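Local coordinates for NO-binding heme-dependent sensor protein (PDB 4U9J), which probably senses nitric oxide through a heme b cofactor, replaced in this crystal by manganese protoporphyrin IX, and also binds a zinc ion, at residues Q127-Y132 and H171-I176; P135-F140 and T163-G168. The protein carries 3 engineered substitutions. All coordinates share one frame; numbering follows the deposited sequence.

Interaction 1 pairs the two inner strands of the H-NOX antiparallel sheet, and interaction 2 joins the turn that follows strand 127-133 to the loop that precedes strand 172-180. Their centres lie about 12 Å apart, and one zinc ion ties them together: Cys-172 of interaction 1 and Cys-139 and Cys-164 of interaction 2 bind it, with His-161 as fourth ligand. Both also reach the same porphyrin propionate, Tyr-132 at O2A and Arg-136 at O1A. Tyr-132 OH is hydrogen-bonded to Leu-138 N at 2.8 Å, and Met-173 N lies 3.0 Å from Thr-163 O. Segments 127-132 and 135-140 reach the porphyrin, while 135-140, 163-168 and 171-176 supply zinc ligands.

Interaction 1. Residues Q127-Y132 and H171-I176; sequences QIALRY and HCMLII. With ZN (zinc ion), chain D; MNH (manganese protoporphyrin IX), chain C.
The two central strands of the four-stranded antiparallel sheet of the H-NOX fold meet here, strand 127-132 against strand 172-176, axes 4.6 Å apart at closest approach. Ile-128 with Ile-176, Leu-130 with Leu-174 and Tyr-132 with Cys-172 are hydrogen-bonded pairs, each closed by two N-H to O bonds. Their side chains share the buried face: Ile-176 CD1 reaches Leu-130 CB at 4.1 Å, and Leu-146 of helix 139-152 and Val-95 of helix 91-96 cover this layer. At its end Cys-172 SG binds zinc at 2.3 Å and passes obliquely by the Tyr-132 ring, 4.2 Å from its CD1. With CG anti to the backbone N (chi1 167°), the Tyr-132 ring is directed to the porphyrin propionate, where OH gives a 2.5 Å hydrogen bond to O2A, which lies at the ring edge in its plane. Leu-138 N is a second partner of this hydroxyl.

The other face carries Ala-129, Arg-131, Met-173 and Ile-175. Ala-129 CB meets Ile-175 CD1 at 3.8 Å. In the modelled conformer of Met-173, one of two, the bent chain brings SD to 3.6 Å from Arg-131 CG. The extended Arg-131 chain lays its guanidinium flat on the ring of His-171, just before the second strand, planes 13° apart, with Arg-131 NH2 over the ring face, 3.4 Å from His-171 ND1.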
loop_
_atom_site.group_PDB
_atom_site.type_symbol
_atom_site.label_atom_id
_atom_site.label_comp_id
_atom_site.label_asym_id
_atom_site.label_seq_id
_atom_site.Cartn_x
_atom_site.Cartn_y
_atom_site.Cartn_z
ATOM N N GLN A 127 8.772 13.521 -13.151
ATOM C CA GLN A 127 7.563 12.748 -13.024
ATOM C C GLN A 127 7.847 11.299 -13.321
ATOM O O GLN A 127 8.822 10.955 -14.000
ATOM C CB GLN A 127 6.514 13.285 -13.962
ATOM C CG GLN A 127 6.154 14.720 -13.667
ATOM C CD GLN A 127 4.885 15.105 -14.384
ATOM O OE1 GLN A 127 4.602 14.674 -15.524
ATOM N NE2 GLN A 127 4.099 15.870 -13.723
ATOM N N ILE A 128 6.945 10.473 -12.807
ATOM C CA ILE A 128 6.945 9.052 -13.048
ATOM C C ILE A 128 5.520 8.581 -13.450
ATOM O O ILE A 128 4.536 8.933 -12.799
ATOM C CB ILE A 128 7.370 8.264 -11.809
ATOM C CG1 ILE A 128 8.615 8.875 -11.184
ATOM C CG2 ILE A 128 7.492 6.775 -12.162
ATOM C CD1 ILE A 128 8.897 8.315 -9.784
ATOM N N ALA A 129 5.425 7.792 -14.512
ATOM C CA ALA A 129 4.163 7.191 -14.917
ATOM C C ALA A 129 4.199 5.784 -14.408
ATOM O O ALA A 129 4.974 4.958 -14.899
ATOM C CB ALA A 129 3.997 7.227 -16.398
ATOM N N LEU A 130 3.436 5.530 -13.363
ATOM C CA LEU A 130 3.345 4.205 -12.800
ATOM C C LEU A 130 2.052 3.485 -13.236
ATOM O O LEU A 130 0.960 3.886 -12.881
ATOM C CB LEU A 130 3.427 4.314 -11.284
ATOM C CG LEU A 130 3.754 2.996 -10.566
ATOM C CD1 LEU A 130 5.195 2.629 -10.849
ATOM C CD2 LEU A 130 3.633 3.074 -9.044
ATOM N N ARG A 131 2.170 2.440 -14.040
ATOM C CA ARG A 131 1.044 1.622 -14.481
ATOM C C ARG A 131 0.804 0.469 -13.518
ATOM O O ARG A 131 1.705 -0.320 -13.248
ATOM C CB ARG A 131 1.300 1.090 -15.875
ATOM C CG ARG A 131 0.085 0.475 -16.621
ATOM C CD ARG A 131 0.513 -0.003 -18.021
ATOM N NE ARG A 131 -0.568 -0.505 -18.871
ATOM C CZ ARG A 131 -1.130 -1.693 -18.674
ATOM N NH1 ARG A 131 -0.763 -2.421 -17.627
ATOM N NH2 ARG A 131 -2.102 -2.117 -19.450
ATOM N N TYR A 132 -0.423 0.373 -13.014
ATOM C CA TYR A 132 -0.826 -0.608 -12.010
ATOM C C TYR A 132 -1.940 -1.459 -12.593
ATOM O O TYR A 132 -2.869 -0.941 -13.213
ATOM C CB TYR A 132 -1.324 0.103 -10.757
ATOM C CG TYR A 132 -2.045 -0.766 -9.765
ATOM C CD1 TYR A 132 -3.408 -1.008 -9.870
ATOM C CD2 TYR A 132 -1.380 -1.340 -8.704
ATOM C CE1 TYR A 132 -4.059 -1.821 -8.944
ATOM C CE2 TYR A 132 -2.048 -2.118 -7.763
ATOM C CZ TYR A 132 -3.365 -2.379 -7.895
ATOM O OH TYR A 132 -4.056 -3.159 -6.969
ATOM N N HIS A 171 -6.379 -1.242 -16.331
ATOM C CA HIS A 171 -5.211 -0.869 -15.524
ATOM C C HIS A 171 -5.485 0.548 -14.989
ATOM O O HIS A 171 -6.444 1.240 -15.455
ATOM C CB HIS A 171 -3.971 -0.890 -16.375
ATOM C CG HIS A 171 -3.977 0.159 -17.447
ATOM N ND1 HIS A 171 -4.655 0.007 -18.646
ATOM C CD2 HIS A 171 -3.436 1.403 -17.484
ATOM C CE1 HIS A 171 -4.495 1.095 -19.381
ATOM N NE2 HIS A 171 -3.776 1.961 -18.697
ATOM N N CYS A 172 -4.691 0.991 -14.023
ATOM C CA CYS A 172 -4.661 2.395 -13.627
ATOM C C CYS A 172 -3.343 3.058 -14.032
ATOM O O CYS A 172 -2.312 2.394 -14.079
ATOM C CB CYS A 172 -4.864 2.511 -12.126
ATOM S SG CYS A 172 -6.261 1.649 -11.408
ATOM N N MET A 173 -3.384 4.355 -14.351
ATOM C CA MET A 173 -2.185 5.136 -14.558
ATOM C C MET A 173 -2.059 6.118 -13.394
ATOM O O MET A 173 -2.955 6.919 -13.154
ATOM C CB MET A 173 -2.207 5.886 -15.888
ATOM C CG MET A 173 -1.984 4.999 -17.112
ATOM S SD MET A 173 -0.419 4.035 -17.200
ATOM C CE MET A 173 0.843 5.269 -17.027
ATOM N N LEU A 174 -0.967 6.024 -12.649
ATOM C CA LEU A 174 -0.662 6.973 -11.572
ATOM C C LEU A 174 0.483 7.832 -12.019
ATOM O O LEU A 174 1.589 7.365 -12.179
ATOM C CB LEU A 174 -0.309 6.274 -10.259
ATOM C CG LEU A 174 -1.478 5.753 -9.420
ATOM C CD1 LEU A 174 -2.364 4.967 -10.177
ATOM C CD2 LEU A 174 -0.985 4.779 -8.378
ATOM N N ILE A 175 0.211 9.096 -12.220
ATOM C CA ILE A 175 1.220 9.990 -12.719
ATOM C C ILE A 175 1.727 10.701 -11.471
ATOM O O ILE A 175 0.997 11.480 -10.855
ATOM C CB ILE A 175 0.699 10.987 -13.778
ATOM C CG1 ILE A 175 0.019 10.271 -14.976
ATOM C CG2 ILE A 175 1.858 11.831 -14.262
ATOM C CD1 ILE A 175 0.898 9.253 -15.721
ATOM N N ILE A 176 2.966 10.409 -11.110
ATOM C CA ILE A 176 3.595 10.874 -9.872
ATOM C C ILE A 176 4.444 12.065 -10.209
ATOM O O ILE A 176 5.331 12.038 -11.072
ATOM C CB ILE A 176 4.455 9.806 -9.225
ATOM C CG1 ILE A 176 3.673 8.508 -8.969
ATOM C CG2 ILE A 176 4.955 10.304 -7.868
ATOM C CD1 ILE A 176 4.524 7.291 -8.693
HETATM ZN ZN ZN D . -7.247 3.173 -10.050
HETATM MN MN MNH C . 3.856 -4.134 -2.282
HETATM C CHA MNH C . 1.219 -5.980 -1.837
HETATM C CHB MNH C . 2.127 -1.992 -4.007
HETATM C CHC MNH C . 6.030 -1.618 -1.502
HETATM C CHD MNH C . 5.471 -5.940 -0.027
HETATM N NA MNH C . 1.845 -4.072 -2.927
HETATM C C1A MNH C . 0.819 -4.912 -2.588
HETATM C C2A MNH C . -0.459 -4.362 -3.070
HETATM C C3A MNH C . -0.227 -3.135 -3.613
HETATM C C4A MNH C . 1.234 -2.983 -3.536
HETATM C CMA MNH C . -1.130 -2.067 -4.209
HETATM C CAA MNH C . -1.793 -5.088 -2.785
HETATM C CBA MNH C . -2.190 -6.181 -3.781
HETATM C CGA MNH C . -2.627 -5.871 -5.191
HETATM O O1A MNH C . -2.827 -6.791 -6.018
HETATM O O2A MNH C . -2.701 -4.633 -5.421
HETATM N NB MNH C . 4.270 -2.110 -2.983
HETATM C C1B MNH C . 3.308 -1.289 -3.648
HETATM C C2B MNH C . 3.707 0.084 -3.913
HETATM C C3B MNH C . 4.853 0.009 -3.158
HETATM C C4B MNH C . 5.162 -1.225 -2.499
HETATM C CMB MNH C . 2.933 1.097 -4.783
HETATM C CAB MNH C . 5.769 1.139 -2.918
HETATM C CBB MNH C . 5.606 2.574 -2.760
HETATM N NC MNH C . 5.551 -3.811 -0.913
HETATM C C1C MNH C . 6.359 -2.681 -0.734
HETATM C C2C MNH C . 7.425 -2.849 0.259
HETATM C C3C MNH C . 7.205 -4.105 0.640
HETATM C C4C MNH C . 6.108 -4.708 -0.057
HETATM C CMC MNH C . 8.452 -1.789 0.719
HETATM C CAC MNH C . 7.983 -4.857 1.643
HETATM C CBC MNH C . 9.204 -5.497 1.277
HETATM N ND MNH C . 3.578 -5.922 -1.256
HETATM C C1D MNH C . 4.266 -6.590 -0.267
HETATM C C2D MNH C . 3.526 -7.745 0.337
HETATM C C3D MNH C . 2.291 -7.664 -0.245
HETATM C C4D MNH C . 2.287 -6.544 -1.137
HETATM C CMD MNH C . 4.128 -8.652 1.354
HETATM C CAD MNH C . 1.095 -8.572 -0.026
HETATM C CBD MNH C . 1.102 -9.813 -0.895
HETATM C CGD MNH C . -0.055 -10.754 -0.534
HETATM O O1D MNH C . -0.884 -10.369 0.315
HETATM O O2D MNH C . -0.184 -11.934 -1.026
#

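Interaction 2. Residues P135-F140 and T163-G168; sequences PRRLCF and TCMHTG. With ZN (zinc ion), chain D; MNH (manganese protoporphyrin IX), chain C.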
loop_
_atom_site.group_PDB
_atom_site.type_symbol
_atom_site.label_atom_id
_atom_site.label_comp_id
_atom_site.label_asym_id
_atom_site.label_seq_id
_atom_site.Cartn_x
_atom_site.Cartn_y
_atom_site.Cartn_z
ATOM N N PRO A 135 -6.247 -7.871 -10.159
ATOM C CA PRO A 135 -7.671 -8.246 -10.081
ATOM C C PRO A 135 -8.266 -7.789 -8.727
ATOM O O PRO A 135 -9.458 -7.777 -8.522
ATOM C CB PRO A 135 -7.632 -9.782 -10.202
ATOM C CG PRO A 135 -6.242 -10.107 -9.541
ATOM C CD PRO A 135 -5.352 -9.042 -10.026
ATOM N N ARG A 136 -7.424 -7.401 -7.808
ATOM C CA ARG A 136 -7.895 -6.919 -6.536
ATOM C C ARG A 136 -8.224 -5.395 -6.553
ATOM O O ARG A 136 -8.794 -4.882 -5.615
ATOM C CB ARG A 136 -6.845 -7.198 -5.470
ATOM C CG ARG A 136 -6.748 -8.703 -5.134
ATOM C CD ARG A 136 -5.443 -9.055 -4.408
ATOM N NE ARG A 136 -4.294 -8.963 -5.307
ATOM C CZ ARG A 136 -3.996 -9.866 -6.222
ATOM N NH1 ARG A 136 -4.738 -10.934 -6.338
ATOM N NH2 ARG A 136 -2.938 -9.704 -6.994
ATOM N N ARG A 137 -7.808 -4.686 -7.597
ATOM C CA ARG A 137 -8.173 -3.255 -7.782
ATOM C C ARG A 137 -7.872 -2.392 -6.546
ATOM O O ARG A 137 -8.682 -1.564 -6.110
ATOM C CB ARG A 137 -9.648 -3.160 -8.191
ATOM C CG ARG A 137 -9.883 -3.945 -9.473
ATOM C CD ARG A 137 -11.089 -3.455 -10.289
ATOM N NE ARG A 137 -12.297 -3.550 -9.488
ATOM C CZ ARG A 137 -13.496 -3.252 -9.943
ATOM N NH1 ARG A 137 -13.630 -2.875 -11.195
ATOM N NH2 ARG A 137 -14.564 -3.358 -9.159
ATOM N N LEU A 138 -6.671 -2.567 -6.019
ATOM C CA LEU A 138 -6.236 -1.844 -4.811
ATOM C C LEU A 138 -5.346 -0.624 -5.173
ATOM O O LEU A 138 -4.353 -0.347 -4.495
ATOM C CB LEU A 138 -5.494 -2.818 -3.876
ATOM C CG LEU A 138 -6.437 -3.728 -3.082
ATOM C CD1 LEU A 138 -5.675 -4.897 -2.357
ATOM C CD2 LEU A 138 -7.189 -2.858 -2.030
ATOM N N CYS A 139 -5.679 0.067 -6.273
ATOM C CA CYS A 139 -4.882 1.211 -6.745
ATOM C C CYS A 139 -4.844 2.323 -5.704
ATOM O O CYS A 139 -3.909 3.084 -5.685
ATOM C CB CYS A 139 -5.438 1.791 -8.053
ATOM S SG CYS A 139 -7.261 2.119 -7.931
ATOM N N PHE A 140 -5.858 2.424 -4.860
ATOM C CA PHE A 140 -5.838 3.438 -3.846
ATOM C C PHE A 140 -4.930 3.042 -2.691
ATOM O O PHE A 140 -4.363 3.913 -2.029
ATOM C CB PHE A 140 -7.245 3.761 -3.362
ATOM C CG PHE A 140 -8.040 4.554 -4.389
ATOM C CD1 PHE A 140 -7.902 5.934 -4.461
ATOM C CD2 PHE A 140 -8.862 3.930 -5.311
ATOM C CE1 PHE A 140 -8.616 6.701 -5.428
ATOM C CE2 PHE A 140 -9.564 4.696 -6.273
ATOM C CZ PHE A 140 -9.428 6.077 -6.323
ATOM N N THR A 163 -6.799 7.381 -15.330
ATOM C CA THR A 163 -7.172 6.094 -15.920
ATOM C C THR A 163 -7.233 5.170 -14.744
ATOM O O THR A 163 -6.256 5.119 -13.950
ATOM C CB THR A 163 -6.123 5.596 -16.894
ATOM O OG1 THR A 163 -5.962 6.597 -17.885
ATOM C CG2 THR A 163 -6.474 4.311 -17.567
ATOM N N CYS A 164 -8.361 4.455 -14.590
ATOM C CA CYS A 164 -8.561 3.659 -13.373
ATOM C C CYS A 164 -9.443 2.470 -13.689
ATOM O O CYS A 164 -10.390 2.538 -14.507
ATOM C CB CYS A 164 -9.148 4.535 -12.252
ATOM S SG CYS A 164 -9.476 3.638 -10.741
ATOM N N MET A 165 -9.116 1.361 -13.042
ATOM C CA MET A 165 -9.871 0.157 -13.234
ATOM C C MET A 165 -11.314 0.355 -12.719
ATOM O O MET A 165 -12.230 -0.303 -13.153
ATOM C CB MET A 165 -9.181 -1.016 -12.511
ATOM C CG MET A 165 -7.742 -1.342 -13.020
ATOM S SD MET A 165 -7.011 -2.825 -12.221
ATOM C CE MET A 165 -7.913 -4.110 -13.078
ATOM N N HIS A 166 -11.483 1.219 -11.729
ATOM C CA HIS A 166 -12.792 1.457 -11.154
ATOM C C HIS A 166 -13.682 2.273 -12.112
ATOM O O HIS A 166 -14.867 2.311 -11.896
ATOM C CB HIS A 166 -12.677 2.126 -9.782
ATOM C CG HIS A 166 -12.109 1.213 -8.721
ATOM N ND1 HIS A 166 -12.853 0.226 -8.097
ATOM C CD2 HIS A 166 -10.855 1.113 -8.214
ATOM C CE1 HIS A 166 -12.084 -0.420 -7.247
ATOM N NE2 HIS A 166 -10.876 0.108 -7.293
ATOM N N THR A 167 -13.075 2.895 -13.133
ATOM C CA THR A 167 -13.824 3.703 -14.161
ATOM C C THR A 167 -13.736 2.977 -15.472
ATOM O O THR A 167 -13.943 3.545 -16.505
ATOM C CB THR A 167 -13.334 5.138 -14.329
ATOM O OG1 THR A 167 -11.957 5.185 -14.729
ATOM C CG2 THR A 167 -13.506 5.890 -13.073
ATOM N N GLY A 168 -13.430 1.686 -15.384
ATOM C CA GLY A 168 -13.605 0.778 -16.505
ATOM C C GLY A 168 -12.404 0.325 -17.297
ATOM O O GLY A 168 -12.563 -0.494 -18.174
HETATM ZN ZN ZN D . -7.247 3.173 -10.050
HETATM MN MN MNH C . 3.856 -4.134 -2.282
HETATM C CHA MNH C . 1.219 -5.980 -1.837
HETATM C CHB MNH C . 2.127 -1.992 -4.007
HETATM C CHC MNH C . 6.030 -1.618 -1.502
HETATM C CHD MNH C . 5.471 -5.940 -0.027
HETATM N NA MNH C . 1.845 -4.072 -2.927
HETATM C C1A MNH C . 0.819 -4.912 -2.588
HETATM C C2A MNH C . -0.459 -4.362 -3.070
HETATM C C3A MNH C . -0.227 -3.135 -3.613
HETATM C C4A MNH C . 1.234 -2.983 -3.536
HETATM C CMA MNH C . -1.130 -2.067 -4.209
HETATM C CAA MNH C . -1.793 -5.088 -2.785
HETATM C CBA MNH C . -2.190 -6.181 -3.781
HETATM C CGA MNH C . -2.627 -5.871 -5.191
HETATM O O1A MNH C . -2.827 -6.791 -6.018
HETATM O O2A MNH C . -2.701 -4.633 -5.421
HETATM N NB MNH C . 4.270 -2.110 -2.983
HETATM C C1B MNH C . 3.308 -1.289 -3.648
HETATM C C2B MNH C . 3.707 0.084 -3.913
HETATM C C3B MNH C . 4.853 0.009 -3.158
HETATM C C4B MNH C . 5.162 -1.225 -2.499
HETATM C CMB MNH C . 2.933 1.097 -4.783
HETATM C CAB MNH C . 5.769 1.139 -2.918
HETATM C CBB MNH C . 5.606 2.574 -2.760
HETATM N NC MNH C . 5.551 -3.811 -0.913
HETATM C C1C MNH C . 6.359 -2.681 -0.734
HETATM C C2C MNH C . 7.425 -2.849 0.259
HETATM C C3C MNH C . 7.205 -4.105 0.640
HETATM C C4C MNH C . 6.108 -4.708 -0.057
HETATM C CMC MNH C . 8.452 -1.789 0.719
HETATM C CAC MNH C . 7.983 -4.857 1.643
HETATM C CBC MNH C . 9.204 -5.497 1.277
HETATM N ND MNH C . 3.578 -5.922 -1.256
HETATM C C1D MNH C . 4.266 -6.590 -0.267
HETATM C C2D MNH C . 3.526 -7.745 0.337
HETATM C C3D MNH C . 2.291 -7.664 -0.245
HETATM C C4D MNH C . 2.287 -6.544 -1.137
HETATM C CMD MNH C . 4.128 -8.652 1.354
HETATM C CAD MNH C . 1.095 -8.572 -0.026
HETATM C CBD MNH C . 1.102 -9.813 -0.895
HETATM C CGD MNH C . -0.055 -10.754 -0.534
HETATM O O1D MNH C . -0.884 -10.369 0.315
HETATM O O2D MNH C . -0.184 -11.934 -1.026
#
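Residues 135-140 run from a turn, in which Arg-137 takes left-handed backbone angles, through the N-cap Leu-138 into helix 139-152, and meet the loop 163-168 with its short 3-10 segment at 165-166. Between them lies the zinc site of this H-NOX protein. Cys-139 SG and Cys-164 SG each bind the metal at 2.4 Å, and His-161 and Cys-172 complete a set of three cysteines and one histidine. The Cys-164 thiolate also accepts a hydrogen bond from His-166 N at 3.3 Å, which is likely to temper its charge.

His-166 bridges the segments: its NE2 donates to Arg-137 O at 3.0 Å, slightly out of the ring plane. Arg-137 CD lies over the His-166 ring face, and His-166 ND1 sits over the guanidinium centre, the planes 38° apart. Arg-137 CD also packs on Met-165 CB at 3.8 Å. Phe-140 CE2 touches His-166 CD2 at 4.3 Å.

Arg-136 turns to the porphyrin and binds one propionate oxygen. Its chain, bent at the third torsion (-71°), turns the guanidinium edge to the propionate, NE donating to O1A at 2.7 Å and NH2 adding a weak bond. A leucine here would probably leave O1A without its NE and NH2 donors, the carboxylate then relying more on Tyr-132 at O2A. Nearer the zinc, Cys-139 SG lies at the edge of the His-166 ring, 3.7 Å from its CD2.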